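Local structure of glucokinase (Thermus thermophilus, 3VOV) at residues Q86-I90 / R91-E95; S231-A235 / F236-V240; R265-G269 / W270-P274; L180-G183 / R184-E187; V140-G144 / R145-G149. The protein catalyses the ATP-dependent phosphorylation of hexoses such as glucose, as a hexokinase of the ROK family. One frame throughout, in Å; residues are numbered along the deposited sequence. Where two conformers were deposited one is given.

Contacts 2, 3 and 5 are connected, all three meeting the second subunit. At residues 231-240 and 265-274 the centres are about 10 Å apart: Lys234 NZ lies 2.7 Å from Tyr266 O, probably a hydrogen bond, and its chain packs on Trp270. Phe236 links contact 2 to contact 5, with CD1 3.6 Å from Val140 CG1 and CE1 3.7 Å from Leu147 CD1. A zinc ion lies about 5 Å from the Trp270 side chain and about 6 Å from that of Lys234. Contact 4 follows zinc ligand Cys176 in sequence; a different zinc ion lies about 9 Å from the Leu180 side chain. Contact 1 stands apart, its centre about 43 Å from that of contact 3.

Contact 1: Q86-I90 / R91-E95; sequences QDFPI and RRILE
Ile93 reaches back from the first turn of helix 90-98 across the two residues that lead into it, Phe88 and Pro89. Its CB lies 3.7 Å from Pro89 O. CG1 comes closer, 3.4 Å from the same oxygen, because it stands anti to the carbonyl carbon of Ile93 (chi1 -70°), and the extended chain beyond carries CD1 to the Phe88 ring. There CD1 meets CZ of Phe88 at 3.3 Å, a tight approach, the two side chains crossing at about a right angle. The same methyl stays beside Pro89 O, as CG1 does, and touches CG of the Pro89 ring at 3.8 Å, so the tip of the isoleucine touches both the proline and the aromatic ring. Pro89 is the N-cap residue and the centre of an inverse gamma turn, in which Ile90 N bonds Phe88 O. The first helical bond is weak: Ile93 N to Pro89 O is 3.4 Å, whereas Leu94 N to Ile90 O is 2.8 Å. On the outer side, Arg92 NH2 forms a salt bridge of 2.9 Å with Glu95 OE1, while Arg91 turns its guanidinium to Phe71 O. Ile90 and Leu94 face inward, packing on Leu63 of strand 61-65; they and Ile93 also meet helix 36-54, and Ile90 and Leu94 additionally touch strand 102-106.

Contact 2: S231-A235 / F236-V240; sequences SLVKA and FDPGV
Leu232 and Phe236, one helical turn apart, lie side by side and point the same way. CD2 of the leucine approaches CE2 at the edge of the phenyl ring, in its plane, at 3.9 Å. CG of Phe236 is anti to the carbonyl carbon (chi1 -67°), which turns the ring back along the helix so that CD2 of Phe236 also lies 3.5 Å from Leu232 O and touches Ala235 CB. Leu128 of strand 127-132 touches both side chains. Cut back to an alanine, Phe236 would probably leave a gap beside Leu232, whose CD2 methyl would lose the ring edge it rests on. The group forms the C-terminal end of helix 212-236, where Phe236 N bonds Leu232 O at 2.9 Å and Asp237, with positive phi, breaks the spiral. Its N still donates to Val233 O at 2.7 Å, but bent, the donor tilted 29° from the carbonyl plane. The chain then turns so that Pro238 CD meets Val233 CG2 at 4.2 Å, the two side chains crossing at about a right angle. Beyond them lie the polar groups: Lys234 NZ bonds Tyr266 O and Ala230 O, while the Asp237 carboxylate receives Gln153 N and pairs with Arg151, both of the second subunit.

Contact 3: R265-G269 / W270-P274; sequences RYLQG and WEAPP
Leu267 to Trp270 make a type II beta turn, closed by Trp270 N giving a hydrogen bond of 2.9 Å to Leu267 O, bent to 136° at the hydrogen, with the donor 50° above the carbonyl plane. Gly269 has the positive phi of the third turn position, where a CB would collide with Gln268 O. The indole lies beside this turn. With CG anti to the carbonyl carbon (chi1 -63°), CD1 of Trp270 comes to 3.3 Å from Gln268 O, which sits at the ring edge near its plane, while Gly269 O lies over one face, 3.5 Å from CG of Trp270. Leu267 crosses Trp270 at about a right angle: its CD2 touches Trp270 CB at 3.8 Å, and its CD1 reaches Ala272 CB at 3.7 Å and, less closely, Pro273 CD at 4.3 Å. The tryptophan also forms a cation-pi contact with Lys234 and meets the ring of His159, a zinc ligand, from the second subunit. A serine here would probably lose both ring contacts, leaving the lysine without its aromatic mate and taking the ring away from Gln268 O and Gly269 O. The loop joins helix 253-265 to strand 275-277, with Tyr266, Leu267 and Pro273 laid against helix 212-236.

Contact 4: L180-G183 / R184-E187; sequences LAAG and RALE
Ala182 O and Gly183 O accept the first two hydrogen bonds of helix 183-194. Leu186 N reaches Ala182 O at 2.9 Å with an N-H...O angle of 164°, and Glu187 N reaches Gly183 O at 3.1 Å and 168°, so both bonds are nearly straight. Ala182 is the N-cap residue of helix 183-194. Side chains gather round the same two carbonyls. CB of Ala185 lies 3.3 Å from Ala182 O and CG of Leu186 approaches that oxygen from another direction at 3.5 Å. Glu187 holds its CG anti to the carbonyl carbon (chi1 -62°), which sets this methylene 3.3 Å from Gly183 O and sends the extended chain onward to a bond from Thr200 N. The methyl of Ala185 also lies 3.8 Å from Ala181 N. Outward, Leu186 packs on Leu217 and Ala221 of helix 212-236, and Arg184 gives NH1 to Tyr192 O of the fourth subunit. The polar ties between the two halves are thus all between backbone atoms: the buried carbonyls are satisfied by amides, with aliphatic carbons of Ala185, Leu186 and Glu187 beside them, while the charged ends are spent on partners farther away.

Contact 5: V140-G144 / R145-G149; sequences VVLGG and RVLRG
A beta hairpin brings strand 136-142 and the short strand 145-146 together, Leu142 and Arg145 facing each other across the two-glycine turn Gly143-Gly144. They form a hydrogen-bonded antiparallel pair: Leu142 N to Arg145 O is 2.9 Å, and Arg145 N returns to Leu142 O at 3.1 Å, from 57° above the carbonyl plane. Farther along, Leu147 N meets Val140 O at 2.7 Å in an almost straight bond (176°). A water continues the ladder, accepting from Val140 N at 2.9 Å and donating to Leu147 O at 2.8 Å. Strand 145-146 is, within this chain, an outermost strand of a five-stranded mixed sheet of order 3-2-1-4-5, as expected of the actin-like ATPase fold to which ROK kinases belong. On one face Val141 and Val146 are a non-hydrogen-bonded pair whose CG2 methyls are 4.4 Å apart, both packing on helix 107-118. On the other, Leu142 has CG anti to the carbonyl carbon (chi1 -46°), which carries CD1 to 3.9 Å from Leu147 CG, while Val140 CB meets Leu147 CB at 4.0 Å. Leu142 also packs on its counterpart, Leu142 of the second subunit, and Leu147 on Ala235 of that chain. Arg145 has two conformers; in one, NH2 forms a salt bridge with Asp299, a pairing that is therefore uncertain.

Contact 1: Q86-I90 / R91-E95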
loop_
_atom_site.group_PDB
_atom_site.type_symbol
_atom_site.label_atom_id
_atom_site.label_comp_id
_atom_site.label_asym_id
_atom_site.label_seq_id
_atom_site.Cartn_x
_atom_site.Cartn_y
_atom_site.Cartn_z
ATOM N N GLN B 86 34.581 -8.684 13.597
ATOM C CA GLN B 86 33.934 -9.458 12.527
ATOM C C GLN B 86 34.118 -10.985 12.605
ATOM O O GLN B 86 35.243 -11.504 12.617
ATOM C CB GLN B 86 34.355 -8.929 11.143
ATOM C CG GLN B 86 33.402 -7.857 10.569
ATOM C CD GLN B 86 32.453 -8.404 9.488
ATOM O OE1 GLN B 86 31.221 -8.447 9.677
ATOM N NE2 GLN B 86 33.023 -8.817 8.346
ATOM N N ASP B 87 32.995 -11.700 12.642
ATOM C CA ASP B 87 32.995 -13.164 12.832
ATOM C C ASP B 87 33.885 -13.567 13.998
ATOM O O ASP B 87 34.471 -14.653 13.999
ATOM C CB ASP B 87 33.412 -13.905 11.553
ATOM C CG ASP B 87 32.393 -13.758 10.429
ATOM O OD1 ASP B 87 32.800 -13.299 9.331
ATOM O OD2 ASP B 87 31.200 -14.089 10.640
ATOM N N PHE B 88 33.955 -12.687 14.995
ATOM C CA PHE B 88 34.832 -12.847 16.129
ATOM C C PHE B 88 34.279 -13.782 17.223
ATOM O O PHE B 88 33.189 -13.551 17.743
ATOM C CB PHE B 88 35.188 -11.476 16.670
ATOM C CG PHE B 88 36.238 -11.519 17.689
ATOM C CD1 PHE B 88 37.548 -11.793 17.332
ATOM C CD2 PHE B 88 35.922 -11.331 19.021
ATOM C CE1 PHE B 88 38.526 -11.863 18.292
ATOM C CE2 PHE B 88 36.900 -11.396 19.971
ATOM C CZ PHE B 88 38.197 -11.665 19.602
ATOM N N PRO B 89 35.028 -14.859 17.559
ATOM C CA PRO B 89 34.522 -15.893 18.484
ATOM C C PRO B 89 34.619 -15.506 19.954
ATOM O O PRO B 89 35.267 -16.197 20.754
ATOM C CB PRO B 89 35.410 -17.105 18.183
ATOM C CG PRO B 89 36.731 -16.483 17.804
ATOM C CD PRO B 89 36.381 -15.189 17.060
ATOM N N ILE B 90 33.913 -14.431 20.296
ATOM C CA ILE B 90 33.891 -13.881 21.623
ATOM C C ILE B 90 33.568 -14.897 22.710
ATOM O O ILE B 90 34.173 -14.841 23.776
ATOM C CB ILE B 90 32.981 -12.588 21.674
ATOM C CG1 ILE B 90 33.275 -11.722 22.901
ATOM C CG2 ILE B 90 31.460 -12.941 21.605
ATOM C CD1 ILE B 90 34.742 -11.384 23.134
ATOM N N ARG B 91 32.636 -15.813 22.474
ATOM C CA ARG B 91 32.161 -16.640 23.575
ATOM C C ARG B 91 33.271 -17.507 24.201
ATOM O O ARG B 91 33.464 -17.499 25.426
ATOM C CB ARG B 91 31.009 -17.526 23.164
ATOM C CG ARG B 91 30.433 -18.271 24.371
ATOM C CD ARG B 91 29.687 -19.484 23.929
ATOM N NE ARG B 91 28.396 -19.118 23.390
ATOM C CZ ARG B 91 27.775 -19.711 22.369
ATOM N NH1 ARG B 91 28.331 -20.727 21.703
ATOM N NH2 ARG B 91 26.576 -19.267 22.011
ATOM N N ARG B 92 33.977 -18.269 23.362
ATOM C CA ARG B 92 35.064 -19.144 23.855
ATOM C C ARG B 92 36.211 -18.336 24.426
ATOM O O ARG B 92 36.778 -18.702 25.429
ATOM C CB ARG B 92 35.567 -20.071 22.750
ATOM C CG ARG B 92 34.682 -21.272 22.517
ATOM C CD ARG B 92 34.556 -22.184 23.749
ATOM N NE ARG B 92 33.769 -23.332 23.333
ATOM C CZ ARG B 92 32.455 -23.476 23.503
ATOM N NH1 ARG B 92 31.863 -24.566 23.027
ATOM N NH2 ARG B 92 31.745 -22.587 24.216
ATOM N N ILE B 93 36.552 -17.240 23.765
ATOM C CA ILE B 93 37.648 -16.431 24.193
ATOM C C ILE B 93 37.316 -15.922 25.589
ATOM O O ILE B 93 38.131 -16.040 26.515
ATOM C CB ILE B 93 37.859 -15.266 23.230
ATOM C CG1 ILE B 93 38.402 -15.767 21.888
ATOM C CG2 ILE B 93 38.869 -14.294 23.803
ATOM C CD1 ILE B 93 38.348 -14.755 20.789
ATOM N N LEU B 94 36.108 -15.385 25.766
ATOM C CA LEU B 94 35.727 -14.885 27.077
ATOM C C LEU B 94 35.701 -15.966 28.128
ATOM O O LEU B 94 36.116 -15.723 29.229
ATOM C CB LEU B 94 34.371 -14.159 27.048
ATOM C CG LEU B 94 34.323 -12.683 27.470
ATOM C CD1 LEU B 94 32.874 -12.214 27.733
ATOM C CD2 LEU B 94 35.263 -12.241 28.592
ATOM N N GLU B 95 35.190 -17.144 27.789
ATOM C CA GLU B 95 35.155 -18.246 28.710
ATOM C C GLU B 95 36.581 -18.603 29.117
ATOM O O GLU B 95 36.861 -18.889 30.287
ATOM C CB GLU B 95 34.484 -19.475 28.056
ATOM C CG GLU B 95 32.956 -19.262 27.865
ATOM C CD GLU B 95 32.202 -20.451 27.321
ATOM O OE1 GLU B 95 32.805 -21.302 26.636
ATOM O OE2 GLU B 95 30.976 -20.543 27.585
#

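Contact 2: S231-A235 / F236-V240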
loop_
_atom_site.group_PDB
_atom_site.type_symbol
_atom_site.label_atom_id
_atom_site.label_comp_id
_atom_site.label_asym_id
_atom_site.label_seq_id
_atom_site.Cartn_x
_atom_site.Cartn_y
_atom_site.Cartn_z
ATOM N N SER B 231 -0.231 -5.536 14.922
ATOM C CA SER B 231 -0.132 -6.708 14.059
ATOM C C SER B 231 0.601 -7.851 14.811
ATOM O O SER B 231 0.175 -9.032 14.824
ATOM C CB SER B 231 0.629 -6.288 12.788
ATOM O OG SER B 231 0.271 -7.046 11.667
ATOM N N LEU B 232 1.668 -7.479 15.509
ATOM C CA LEU B 232 2.426 -8.409 16.383
ATOM C C LEU B 232 1.583 -8.978 17.517
ATOM O O LEU B 232 1.791 -10.098 17.944
ATOM C CB LEU B 232 3.701 -7.717 16.937
ATOM C CG LEU B 232 4.780 -7.551 15.839
ATOM C CD1 LEU B 232 5.879 -6.528 16.207
ATOM C CD2 LEU B 232 5.405 -8.944 15.488
ATOM N N VAL B 233 0.610 -8.219 18.003
ATOM C CA VAL B 233 -0.317 -8.746 19.016
ATOM C C VAL B 233 -1.115 -9.942 18.476
ATOM O O VAL B 233 -1.404 -10.888 19.206
ATOM C CB VAL B 233 -1.257 -7.639 19.524
ATOM C CG1 VAL B 233 -2.470 -8.247 20.331
ATOM C CG2 VAL B 233 -0.454 -6.655 20.378
ATOM N N LYS B 234 -1.433 -9.928 17.183
ATOM C CA LYS B 234 -2.201 -11.045 16.611
ATOM C C LYS B 234 -1.328 -12.311 16.579
ATOM O O LYS B 234 -1.813 -13.438 16.669
ATOM C CB LYS B 234 -2.639 -10.731 15.158
ATOM C CG LYS B 234 -3.258 -9.339 14.921
ATOM C CD LYS B 234 -4.501 -9.126 15.713
ATOM C CE LYS B 234 -5.209 -7.845 15.225
ATOM N NZ LYS B 234 -4.320 -6.628 15.088
ATOM N N ALA B 235 -0.030 -12.133 16.377
ATOM C CA ALA B 235 0.813 -13.292 16.300
ATOM C C ALA B 235 1.109 -13.804 17.726
ATOM O O ALA B 235 1.034 -15.010 17.966
ATOM C CB ALA B 235 2.088 -12.950 15.562
ATOM N N PHE B 236 1.413 -12.891 18.666
ATOM C CA PHE B 236 1.931 -13.294 19.967
ATOM C C PHE B 236 0.959 -13.214 21.141
ATOM O O PHE B 236 1.134 -13.977 22.092
ATOM C CB PHE B 236 3.195 -12.480 20.319
ATOM C CG PHE B 236 4.366 -12.766 19.445
ATOM C CD1 PHE B 236 5.169 -13.888 19.672
ATOM C CD2 PHE B 236 4.704 -11.895 18.396
ATOM C CE1 PHE B 236 6.286 -14.146 18.868
ATOM C CE2 PHE B 236 5.817 -12.156 17.584
ATOM C CZ PHE B 236 6.601 -13.284 17.811
ATOM N N ASP B 237 -0.013 -12.278 21.103
ATOM C CA ASP B 237 -0.993 -12.066 22.192
ATOM C C ASP B 237 -0.244 -11.936 23.530
ATOM O O ASP B 237 -0.481 -12.720 24.459
ATOM C CB ASP B 237 -2.046 -13.204 22.243
ATOM C CG ASP B 237 -3.171 -12.949 23.275
ATOM O OD1 ASP B 237 -3.403 -11.782 23.672
ATOM O OD2 ASP B 237 -3.834 -13.932 23.663
ATOM N N PRO B 238 0.686 -10.958 23.621
ATOM C CA PRO B 238 1.546 -10.843 24.791
ATOM C C PRO B 238 0.785 -10.211 25.955
ATOM O O PRO B 238 -0.201 -9.512 25.732
ATOM C CB PRO B 238 2.631 -9.878 24.303
ATOM C CG PRO B 238 1.881 -8.959 23.349
ATOM C CD PRO B 238 0.962 -9.900 22.620
ATOM N N GLY B 239 1.232 -10.440 27.181
ATOM C CA GLY B 239 0.619 -9.807 28.355
ATOM C C GLY B 239 0.577 -8.291 28.169
ATOM O O GLY B 239 -0.466 -7.661 28.321
ATOM N N VAL B 240 1.720 -7.730 27.782
ATOM C CA VAL B 240 1.940 -6.286 27.686
ATOM C C VAL B 240 2.857 -6.060 26.488
ATOM O O VAL B 240 3.709 -6.909 26.159
ATOM C CB VAL B 240 2.599 -5.753 29.027
ATOM C CG1 VAL B 240 3.321 -4.450 28.870
ATOM C CG2 VAL B 240 1.513 -5.604 30.138
#

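Contact 3: R265-G269 / W270-P274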
loop_
_atom_site.group_PDB
_atom_site.type_symbol
_atom_site.label_atom_id
_atom_site.label_comp_id
_atom_site.label_asym_id
_atom_site.label_seq_id
_atom_site.Cartn_x
_atom_site.Cartn_y
_atom_site.Cartn_z
ATOM N N ARG B 265 -6.730 1.672 16.883
ATOM C CA ARG B 265 -7.468 1.406 15.630
ATOM C C ARG B 265 -7.182 0.031 15.004
ATOM O O ARG B 265 -8.040 -0.514 14.310
ATOM C CB ARG B 265 -7.167 2.461 14.551
ATOM C CG ARG B 265 -7.818 3.856 14.896
ATOM C CD ARG B 265 -7.787 4.787 13.673
ATOM N NE ARG B 265 -8.689 4.339 12.599
ATOM C CZ ARG B 265 -8.310 3.826 11.428
ATOM N NH1 ARG B 265 -7.004 3.657 11.130
ATOM N NH2 ARG B 265 -9.248 3.488 10.535
ATOM N N TYR B 266 -5.959 -0.483 15.165
ATOM C CA TYR B 266 -5.604 -1.814 14.593
ATOM C C TYR B 266 -5.811 -2.963 15.568
ATOM O O TYR B 266 -5.328 -4.123 15.335
ATOM C CB TYR B 266 -4.207 -1.797 13.938
ATOM C CG TYR B 266 -4.316 -1.156 12.539
ATOM C CD1 TYR B 266 -4.450 -1.951 11.387
ATOM C CD2 TYR B 266 -4.407 0.211 12.402
ATOM C CE1 TYR B 266 -4.571 -1.361 10.105
ATOM C CE2 TYR B 266 -4.565 0.815 11.154
ATOM C CZ TYR B 266 -4.651 0.043 10.020
ATOM O OH TYR B 266 -4.766 0.667 8.787
ATOM N N LEU B 267 -6.554 -2.643 16.638
ATOM C CA LEU B 267 -7.034 -3.619 17.582
ATOM C C LEU B 267 -8.556 -3.497 17.836
ATOM O O LEU B 267 -9.077 -4.115 18.795
ATOM C CB LEU B 267 -6.225 -3.528 18.864
ATOM C CG LEU B 267 -4.778 -4.057 18.751
ATOM C CD1 LEU B 267 -3.929 -3.617 19.975
ATOM C CD2 LEU B 267 -4.816 -5.624 18.610
ATOM N N GLN B 268 -9.262 -2.712 16.999
ATOM C CA GLN B 268 -10.744 -2.776 16.893
ATOM C C GLN B 268 -11.131 -4.213 16.527
ATOM O O GLN B 268 -10.686 -4.754 15.498
ATOM C CB GLN B 268 -11.280 -1.820 15.814
ATOM C CG GLN B 268 -11.179 -0.362 16.220
ATOM C CD GLN B 268 -11.504 0.657 15.096
ATOM O OE1 GLN B 268 -11.204 1.840 15.276
ATOM N NE2 GLN B 268 -12.094 0.211 13.950
ATOM N N GLY B 269 -11.949 -4.823 17.373
ATOM C CA GLY B 269 -12.360 -6.216 17.181
ATOM C C GLY B 269 -11.512 -7.198 17.988
ATOM O O GLY B 269 -11.723 -8.443 17.902
ATOM N N TRP B 270 -10.579 -6.651 18.772
ATOM C CA TRP B 270 -9.565 -7.451 19.478
ATOM C C TRP B 270 -9.400 -6.973 20.917
ATOM O O TRP B 270 -9.768 -5.852 21.224
ATOM C CB TRP B 270 -8.203 -7.334 18.738
ATOM C CG TRP B 270 -8.278 -7.888 17.358
ATOM C CD1 TRP B 270 -8.723 -7.242 16.223
ATOM C CD2 TRP B 270 -7.923 -9.213 16.953
ATOM N NE1 TRP B 270 -8.683 -8.103 15.156
ATOM C CE2 TRP B 270 -8.183 -9.311 15.571
ATOM C CE3 TRP B 270 -7.437 -10.350 17.641
ATOM C CZ2 TRP B 270 -7.966 -10.498 14.846
ATOM C CZ3 TRP B 270 -7.198 -11.527 16.906
ATOM C CH2 TRP B 270 -7.461 -11.581 15.528
ATOM N N GLU B 271 -8.863 -7.823 21.790
ATOM C CA GLU B 271 -8.457 -7.380 23.129
ATOM C C GLU B 271 -7.036 -6.789 23.047
ATOM O O GLU B 271 -6.077 -7.490 22.710
ATOM C CB GLU B 271 -8.432 -8.544 24.143
ATOM C CG GLU B 271 -9.760 -9.160 24.555
ATOM C CD GLU B 271 -9.551 -10.373 25.525
ATOM O OE1 GLU B 271 -9.736 -11.523 25.057
ATOM O OE2 GLU B 271 -9.183 -10.184 26.733
ATOM N N ALA B 272 -6.900 -5.525 23.385
ATOM C CA ALA B 272 -5.664 -4.798 23.247
ATOM C C ALA B 272 -4.787 -4.935 24.511
ATOM O O ALA B 272 -5.205 -4.517 25.565
ATOM C CB ALA B 272 -6.007 -3.341 23.015
ATOM N N PRO B 273 -3.562 -5.516 24.401
ATOM C CA PRO B 273 -2.688 -5.483 25.561
ATOM C C PRO B 273 -2.350 -4.046 25.890
ATOM O O PRO B 273 -2.310 -3.203 24.982
ATOM C CB PRO B 273 -1.426 -6.245 25.086
ATOM C CG PRO B 273 -1.932 -7.157 24.002
ATOM C CD PRO B 273 -2.920 -6.207 23.278
ATOM N N PRO B 274 -2.108 -3.754 27.176
ATOM C CA PRO B 274 -1.568 -2.437 27.525
ATOM C C PRO B 274 -0.272 -2.164 26.772
ATOM O O PRO B 274 0.572 -3.057 26.653
ATOM C CB PRO B 274 -1.254 -2.565 29.020
ATOM C CG PRO B 274 -2.149 -3.657 29.513
ATOM C CD PRO B 274 -2.313 -4.611 28.368
#

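Contact 4: L180-G183 / R184-E187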
loop_
_atom_site.group_PDB
_atom_site.type_symbol
_atom_site.label_atom_id
_atom_site.label_comp_id
_atom_site.label_asym_id
_atom_site.label_seq_id
_atom_site.Cartn_x
_atom_site.Cartn_y
_atom_site.Cartn_z
ATOM N N LEU B 180 10.536 2.153 7.673
ATOM C CA LEU B 180 9.454 3.137 7.660
ATOM C C LEU B 180 9.557 4.143 8.772
ATOM O O LEU B 180 9.092 5.284 8.615
ATOM C CB LEU B 180 8.091 2.434 7.814
ATOM C CG LEU B 180 7.681 1.577 6.584
ATOM C CD1 LEU B 180 6.451 0.724 6.985
ATOM C CD2 LEU B 180 7.398 2.432 5.277
ATOM N N ALA B 181 10.095 3.696 9.922
ATOM C CA ALA B 181 9.880 4.421 11.182
ATOM C C ALA B 181 11.096 4.558 12.090
ATOM O O ALA B 181 11.012 5.215 13.153
ATOM C CB ALA B 181 8.722 3.770 11.967
ATOM N N ALA B 182 12.221 3.949 11.714
ATOM C CA ALA B 182 13.416 4.093 12.563
ATOM C C ALA B 182 13.916 5.547 12.520
ATOM O O ALA B 182 13.584 6.300 11.612
ATOM C CB ALA B 182 14.531 3.129 12.098
ATOM N N GLY B 183 14.731 5.911 13.517
ATOM C CA GLY B 183 15.547 7.119 13.485
ATOM C C GLY B 183 16.141 7.444 12.158
ATOM O O GLY B 183 15.913 8.520 11.651
ATOM N N ARG B 184 16.873 6.516 11.561
ATOM C CA ARG B 184 17.507 6.786 10.294
ATOM C C ARG B 184 16.514 6.895 9.158
ATOM O O ARG B 184 16.791 7.527 8.165
ATOM C CB ARG B 184 18.555 5.730 9.946
ATOM C CG ARG B 184 19.817 5.823 10.811
ATOM C CD ARG B 184 20.810 4.739 10.443
ATOM N NE ARG B 184 21.109 4.830 9.034
ATOM C CZ ARG B 184 20.861 3.878 8.147
ATOM N NH1 ARG B 184 21.183 4.076 6.874
ATOM N NH2 ARG B 184 20.324 2.742 8.527
ATOM N N ALA B 185 15.371 6.235 9.284
ATOM C CA ALA B 185 14.313 6.376 8.269
ATOM C C ALA B 185 13.710 7.796 8.307
ATOM O O ALA B 185 13.490 8.427 7.276
ATOM C CB ALA B 185 13.264 5.341 8.515
ATOM N N LEU B 186 13.445 8.300 9.506
ATOM C CA LEU B 186 12.949 9.668 9.648
ATOM C C LEU B 186 13.925 10.686 9.065
ATOM O O LEU B 186 13.533 11.607 8.334
ATOM C CB LEU B 186 12.754 9.981 11.119
ATOM C CG LEU B 186 11.689 9.219 11.916
ATOM C CD1 LEU B 186 11.830 9.574 13.413
ATOM C CD2 LEU B 186 10.274 9.589 11.422
ATOM N N GLU B 187 15.204 10.522 9.393
ATOM C CA GLU B 187 16.237 11.401 8.854
ATOM C C GLU B 187 16.365 11.270 7.334
ATOM O O GLU B 187 16.605 12.285 6.648
ATOM C CB GLU B 187 17.581 11.101 9.506
ATOM C CG GLU B 187 17.535 11.351 11.002
ATOM C CD GLU B 187 18.867 11.109 11.705
ATOM O OE1 GLU B 187 19.739 10.395 11.160
ATOM O OE2 GLU B 187 19.002 11.603 12.826
#

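Contact 5: V140-G144 / R145-G149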
loop_
_atom_site.group_PDB
_atom_site.type_symbol
_atom_site.label_atom_id
_atom_site.label_comp_id
_atom_site.label_asym_id
_atom_site.label_seq_id
_atom_site.Cartn_x
_atom_site.Cartn_y
_atom_site.Cartn_z
ATOM N N VAL B 140 10.950 -10.782 21.964
ATOM C CA VAL B 140 9.782 -11.473 22.444
ATOM C C VAL B 140 10.162 -12.362 23.633
ATOM O O VAL B 140 11.096 -13.174 23.540
ATOM C CB VAL B 140 9.155 -12.351 21.342
ATOM C CG1 VAL B 140 7.789 -12.865 21.840
ATOM C CG2 VAL B 140 8.944 -11.513 20.061
ATOM N N VAL B 141 9.425 -12.193 24.728
ATOM C CA VAL B 141 9.653 -12.919 25.994
ATOM C C VAL B 141 8.405 -13.744 26.270
ATOM O O VAL B 141 7.306 -13.207 26.416
ATOM C CB VAL B 141 9.936 -11.957 27.168
ATOM C CG1 VAL B 141 10.203 -12.721 28.494
ATOM C CG2 VAL B 141 11.197 -11.063 26.811
ATOM N N LEU B 142 8.577 -15.049 26.244
ATOM C CA LEU B 142 7.510 -15.965 26.577
ATOM C C LEU B 142 7.911 -16.967 27.675
ATOM O O LEU B 142 9.066 -17.384 27.674
ATOM C CB LEU B 142 7.226 -16.832 25.309
ATOM C CG LEU B 142 7.101 -16.169 23.915
ATOM C CD1 LEU B 142 7.039 -17.168 22.758
ATOM C CD2 LEU B 142 5.895 -15.253 23.858
ATOM N N GLY B 143 6.996 -17.382 28.589
ATOM C CA GLY B 143 7.161 -17.114 30.141
ATOM C C GLY B 143 8.669 -16.931 30.423
ATOM O O GLY B 143 9.320 -17.812 30.994
ATOM N N GLY B 144 9.140 -15.702 30.213
ATOM C CA GLY B 144 10.059 -15.146 31.257
ATOM C C GLY B 144 11.403 -15.398 30.514
ATOM O O GLY B 144 12.440 -15.055 31.026
ATOM N N ARG B 145 11.365 -16.030 29.308
ATOM C CA ARG B 145 12.567 -16.264 28.474
ATOM C C ARG B 145 12.455 -15.722 27.029
ATOM O O ARG B 145 11.386 -15.759 26.403
ATOM C CB ARG B 145 12.966 -17.750 28.394
ATOM C CG ARG B 145 13.104 -18.533 29.712
ATOM C CD ARG B 145 14.305 -18.147 30.629
ATOM N NE ARG B 145 15.507 -17.623 29.983
ATOM C CZ ARG B 145 16.679 -18.254 29.839
ATOM N NH1 ARG B 145 17.690 -17.616 29.245
ATOM N NH2 ARG B 145 16.869 -19.488 30.290
ATOM N N VAL B 146 13.573 -15.216 26.530
ATOM C CA VAL B 146 13.682 -14.712 25.152
ATOM C C VAL B 146 13.412 -15.806 24.096
ATOM O O VAL B 146 13.975 -16.918 24.140
ATOM C CB VAL B 146 15.066 -14.015 24.928
ATOM C CG1 VAL B 146 15.318 -13.743 23.451
ATOM C CG2 VAL B 146 15.144 -12.728 25.765
ATOM N N LEU B 147 12.548 -15.471 23.148
ATOM C CA LEU B 147 12.342 -16.295 21.949
ATOM C C LEU B 147 13.513 -16.059 21.003
ATOM O O LEU B 147 13.617 -15.013 20.413
ATOM C CB LEU B 147 11.056 -15.855 21.223
ATOM C CG LEU B 147 10.144 -16.804 20.437
ATOM C CD1 LEU B 147 9.466 -16.076 19.216
ATOM C CD2 LEU B 147 10.735 -18.149 20.058
ATOM N N ARG B 148 14.363 -17.042 20.830
ATOM C CA ARG B 148 15.538 -16.875 19.995
ATOM C C ARG B 148 15.367 -17.340 18.550
ATOM O O ARG B 148 16.085 -16.839 17.696
ATOM C CB ARG B 148 16.773 -17.540 20.621
ATOM C CG ARG B 148 17.554 -16.540 21.601
ATOM C CD ARG B 148 18.819 -17.166 22.228
ATOM N NE ARG B 148 19.061 -16.638 23.570
ATOM C CZ ARG B 148 19.067 -17.378 24.691
ATOM N NH1 ARG B 148 18.858 -18.699 24.645
ATOM N NH2 ARG B 148 19.291 -16.805 25.884
ATOM N N GLY B 149 14.467 -18.301 18.331
ATOM C CA GLY B 149 14.239 -18.911 17.021
ATOM C C GLY B 149 15.213 -20.050 16.712
ATOM O O GLY B 149 16.266 -20.168 17.338
HETATM O O HOH W 1 13.105 -12.267 20.710
#